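Local coordinates for protein GH127 beta-L-arabinofuranoside (Geobacillus stearothermophilus, PDB 4QK0) that probably hydrolyses terminal beta-L-arabinofuranosyl residues from arabinose-containing sugars, as a family GH127 glycoside hydrolase, at residues 189-194 and 266-271. Residues are numbered along the deposited sequence; the frame is centred on the assembly and turned at random.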
ATOM      1  N   ASP A 189      -8.396   4.421 -29.922  1.00 21.92           N
ATOM      2  CA  ASP A 189      -7.143   4.717 -29.194  1.00 22.19           C
ATOM      3  C   ASP A 189      -7.209   4.112 -27.798  1.00 23.62           C
ATOM      4  O   ASP A 189      -8.277   4.029 -27.166  1.00 21.91           O
ATOM      5  CB  ASP A 189      -6.881   6.226 -29.103  1.00 24.55           C
ATOM      6  CG  ASP A 189      -5.389   6.588 -28.775  1.00 25.35           C
ATOM      7  OD1 ASP A 189      -4.869   6.193 -27.710  1.00 26.78           O
ATOM      8  OD2 ASP A 189      -4.784   7.325 -29.565  1.00 23.64           O
ATOM      9  N   GLY A 190      -6.047   3.635 -27.355  1.00 25.35           N
ATOM     10  CA  GLY A 190      -5.852   3.129 -26.000  1.00 24.12           C
ATOM     11  C   GLY A 190      -6.088   4.188 -24.977  1.00 20.56           C
ATOM     12  O   GLY A 190      -6.436   3.901 -23.831  1.00 21.89           O
ATOM     13  N   HIS A 191      -5.989   5.438 -25.403  1.00 19.94           N
ATOM     14  CA  HIS A 191      -6.356   6.526 -24.539  1.00 19.15           C
ATOM     15  C   HIS A 191      -7.435   7.380 -25.172  1.00 22.35           C
ATOM     16  O   HIS A 191      -7.162   8.191 -26.059  1.00 21.84           O
ATOM     17  CB  HIS A 191      -5.143   7.391 -24.202  1.00 19.22           C
ATOM     18  CG  HIS A 191      -5.324   8.235 -22.990  1.00 20.59           C
ATOM     19  ND1 HIS A 191      -6.474   8.950 -22.740  1.00 20.81           N
ATOM     20  CD2 HIS A 191      -4.486   8.492 -21.945  1.00 21.17           C
ATOM     21  CE1 HIS A 191      -6.344   9.612 -21.597  1.00 21.08           C
ATOM     22  NE2 HIS A 191      -5.153   9.330 -21.089  1.00 20.94           N
ATOM     23  N   GLN A 192      -8.641   7.270 -24.605  1.00 21.39           N
ATOM     24  CA  GLN A 192      -9.754   8.009 -25.035  1.00 22.00           C
ATOM     25  C   GLN A 192      -9.495   9.488 -24.913  1.00 21.49           C
ATOM     26  O   GLN A 192      -8.748   9.941 -24.037  1.00 23.99           O
ATOM     27  CB  GLN A 192     -11.007   7.606 -24.260  1.00 22.00           C
ATOM     28  CG  GLN A 192     -11.293   6.128 -24.265  1.00 22.31           C
ATOM     29  CD  GLN A 192     -10.650   5.367 -23.099  1.00 24.32           C
ATOM     30  OE1 GLN A 192      -9.473   5.533 -22.820  1.00 23.37           O
ATOM     31  NE2 GLN A 192     -11.444   4.540 -22.402  1.00 25.55           N
ATOM     32  N   GLU A 193     -10.097  10.235 -25.837  1.00 19.86           N
ATOM     33  CA  GLU A 193      -9.958  11.681 -25.961  1.00 21.04           C
ATOM     34  C   GLU A 193     -10.529  12.133 -27.323  1.00 20.81           C
ATOM     35  O   GLU A 193     -11.173  13.162 -27.390  1.00 21.40           O
ATOM     36  CB  GLU A 193      -8.491  12.181 -25.817  1.00 20.73           C
ATOM     37  CG  GLU A 193      -8.162  13.518 -26.455  1.00 21.46           C
ATOM     38  CD  GLU A 193      -8.809  14.703 -25.767  1.00 24.36           C
ATOM     39  OE1 GLU A 193      -9.333  14.569 -24.646  1.00 22.84           O
ATOM     40  OE2 GLU A 193      -8.773  15.810 -26.346  1.00 28.66           O
ATOM     41  N   ILE A 194     -10.235  11.407 -28.373  1.00 22.65           N
ATOM     42  CA  ILE A 194     -10.691  11.794 -29.729  1.00 26.24           C
ATOM     43  C   ILE A 194     -12.219  11.877 -29.772  1.00 26.60           C
ATOM     44  O   ILE A 194     -12.782  12.771 -30.423  1.00 28.40           O
ATOM     45  CB  ILE A 194     -10.159  10.831 -30.809  1.00 27.73           C
ATOM     46  CG1 ILE A 194     -10.416  11.364 -32.228  1.00 28.19           C
ATOM     47  CG2 ILE A 194     -10.779   9.458 -30.703  1.00 28.98           C
ATOM     48  CD1 ILE A 194      -9.732  12.653 -32.534  1.00 27.09           C
ATOM     49  N   ALA A 266      -8.094   6.092 -14.575  1.00 20.95           N
ATOM     50  CA  ALA A 266      -9.147   6.987 -14.261  1.00 21.43           C
ATOM     51  C   ALA A 266      -9.355   8.096 -15.274  1.00 24.92           C
ATOM     52  O   ALA A 266     -10.500   8.419 -15.553  1.00 25.79           O
ATOM     53  CB  ALA A 266      -8.984   7.586 -12.896  1.00 20.40           C
ATOM     54  N   VAL A 267      -8.278   8.695 -15.798  1.00 22.28           N
ATOM     55  CA  VAL A 267      -8.432   9.760 -16.770  1.00 21.20           C
ATOM     56  C   VAL A 267      -9.033   9.205 -18.061  1.00 20.48           C
ATOM     57  O   VAL A 267      -9.955   9.789 -18.628  1.00 20.67           O
ATOM     58  CB  VAL A 267      -7.099  10.446 -17.102  1.00 24.14           C
ATOM     59  CG1 VAL A 267      -7.344  11.621 -18.005  1.00 22.44           C
ATOM     60  CG2 VAL A 267      -6.398  10.958 -15.824  1.00 23.97           C
ATOM     61  N   ARG A 268      -8.525   8.082 -18.508  1.00 18.91           N
ATOM     62  CA  ARG A 268      -9.043   7.394 -19.662  1.00 20.56           C
ATOM     63  C   ARG A 268     -10.553   7.174 -19.496  1.00 24.40           C
ATOM     64  O   ARG A 268     -11.362   7.497 -20.399  1.00 22.20           O
ATOM     65  CB  ARG A 268      -8.372   6.056 -19.858  1.00 21.31           C
ATOM     66  CG  ARG A 268      -7.015   6.131 -20.514  1.00 21.87           C
ATOM     67  CD  ARG A 268      -6.367   4.736 -20.660  1.00 21.15           C
ATOM     68  NE  ARG A 268      -5.136   4.758 -21.432  1.00 24.50           N
ATOM     69  CZ  ARG A 268      -3.976   5.248 -20.999  1.00 24.09           C
ATOM     70  NH1 ARG A 268      -3.870   5.733 -19.787  1.00 23.45           N
ATOM     71  NH2 ARG A 268      -2.939   5.293 -21.813  1.00 24.83           N
ATOM     72  N   ALA A 269     -10.956   6.670 -18.340  1.00 23.07           N
ATOM     73  CA  ALA A 269     -12.353   6.362 -18.118  1.00 23.13           C
ATOM     74  C   ALA A 269     -13.207   7.618 -18.204  1.00 22.05           C
ATOM     75  O   ALA A 269     -14.302   7.589 -18.786  1.00 20.01           O
ATOM     76  CB  ALA A 269     -12.550   5.682 -16.763  1.00 22.46           C
ATOM     77  N   LEU A 270     -12.773   8.668 -17.527  1.00 21.11           N
ATOM     78  CA  LEU A 270     -13.607   9.828 -17.417  1.00 23.18           C
ATOM     79  C   LEU A 270     -13.687  10.592 -18.762  1.00 23.00           C
ATOM     80  O   LEU A 270     -14.712  11.170 -19.044  1.00 21.27           O
ATOM     81  CB  LEU A 270     -13.111  10.740 -16.326  1.00 24.57           C
ATOM     82  CG  LEU A 270     -13.182  10.184 -14.895  1.00 28.40           C
ATOM     83  CD1 LEU A 270     -12.556  11.168 -13.962  1.00 30.55           C
ATOM     84  CD2 LEU A 270     -14.552   9.901 -14.409  1.00 29.43           C
ATOM     85  N   TYR A 271     -12.627  10.563 -19.560  1.00 20.34           N
ATOM     86  CA  TYR A 271     -12.702  11.101 -20.901  1.00 23.05           C
ATOM     87  C   TYR A 271     -13.711  10.310 -21.757  1.00 23.54           C
ATOM     88  O   TYR A 271     -14.447  10.877 -22.556  1.00 23.30           O
ATOM     89  CB  TYR A 271     -11.340  11.082 -21.589  1.00 20.74           C
ATOM     90  CG  TYR A 271     -10.373  12.156 -21.215  1.00 20.56           C
ATOM     91  CD1 TYR A 271     -10.639  13.082 -20.218  1.00 21.64           C
ATOM     92  CD2 TYR A 271      -9.147  12.266 -21.896  1.00 21.82           C
ATOM     93  CE1 TYR A 271      -9.711  14.087 -19.873  1.00 21.87           C
ATOM     94  CE2 TYR A 271      -8.215  13.248 -21.531  1.00 20.66           C
ATOM     95  CZ  TYR A 271      -8.496  14.147 -20.521  1.00 20.71           C
ATOM     96  OH  TYR A 271      -7.585  15.137 -20.170  1.00 19.19           O
TER
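Arg268 NE donates to Gly190 O (2.9 Å), which lies in the guanidinium plane, although the donor stands above the carbonyl plane and the bond is bent (142°). Arg268 runs extended from CG to NE and crosses the His191 ring at about a right angle. Arg268 CG sits 3.5 Å from the centroid of that ring, almost on the ring normal, a CH-pi contact. The guanidinium, inclined 40° to the imidazole, carries His191 CD2 over one face, 3.4 Å from Arg268 CZ. His191 CG, anti to the backbone N (chi1 -161°), puts the ring beside Arg268, and a hydrogen bond within the loop, His191 ND1 to Gln192 O (2.8 Å), limits its turning. The edge of the Tyr271 ring approaches the same oxygen in plane, Tyr271 CD2 lying 3.2 Å from Gln192 O. An alanine in place of Arg268 would probably leave Gly190 O without its NE donor and strip the chain from one imidazole face, perhaps leaving the ring freer to turn. Gln192 bends at chi2 to bring OE1 against Arg268 CB, 3.2 Å away, while its NE2 bonds to Gln251. Within the loop an Asx turn, His191 N to Asp189 OD1 (2.7 Å), shapes the backbone, and Asp189 OD2 accepts from Tyr142 N. All the touching residues are buried within the GH127 catalytic domain, consistent with the (alpha/alpha)6 barrel of its clan. The loop leads from helix 162-177 to Glu193, the N-cap of helix 194-205, and packs against the first turns of helix 266-283; helix 140-158 borders the loop through Glu193, and helices 334-350 and 413-422 pack on Tyr271.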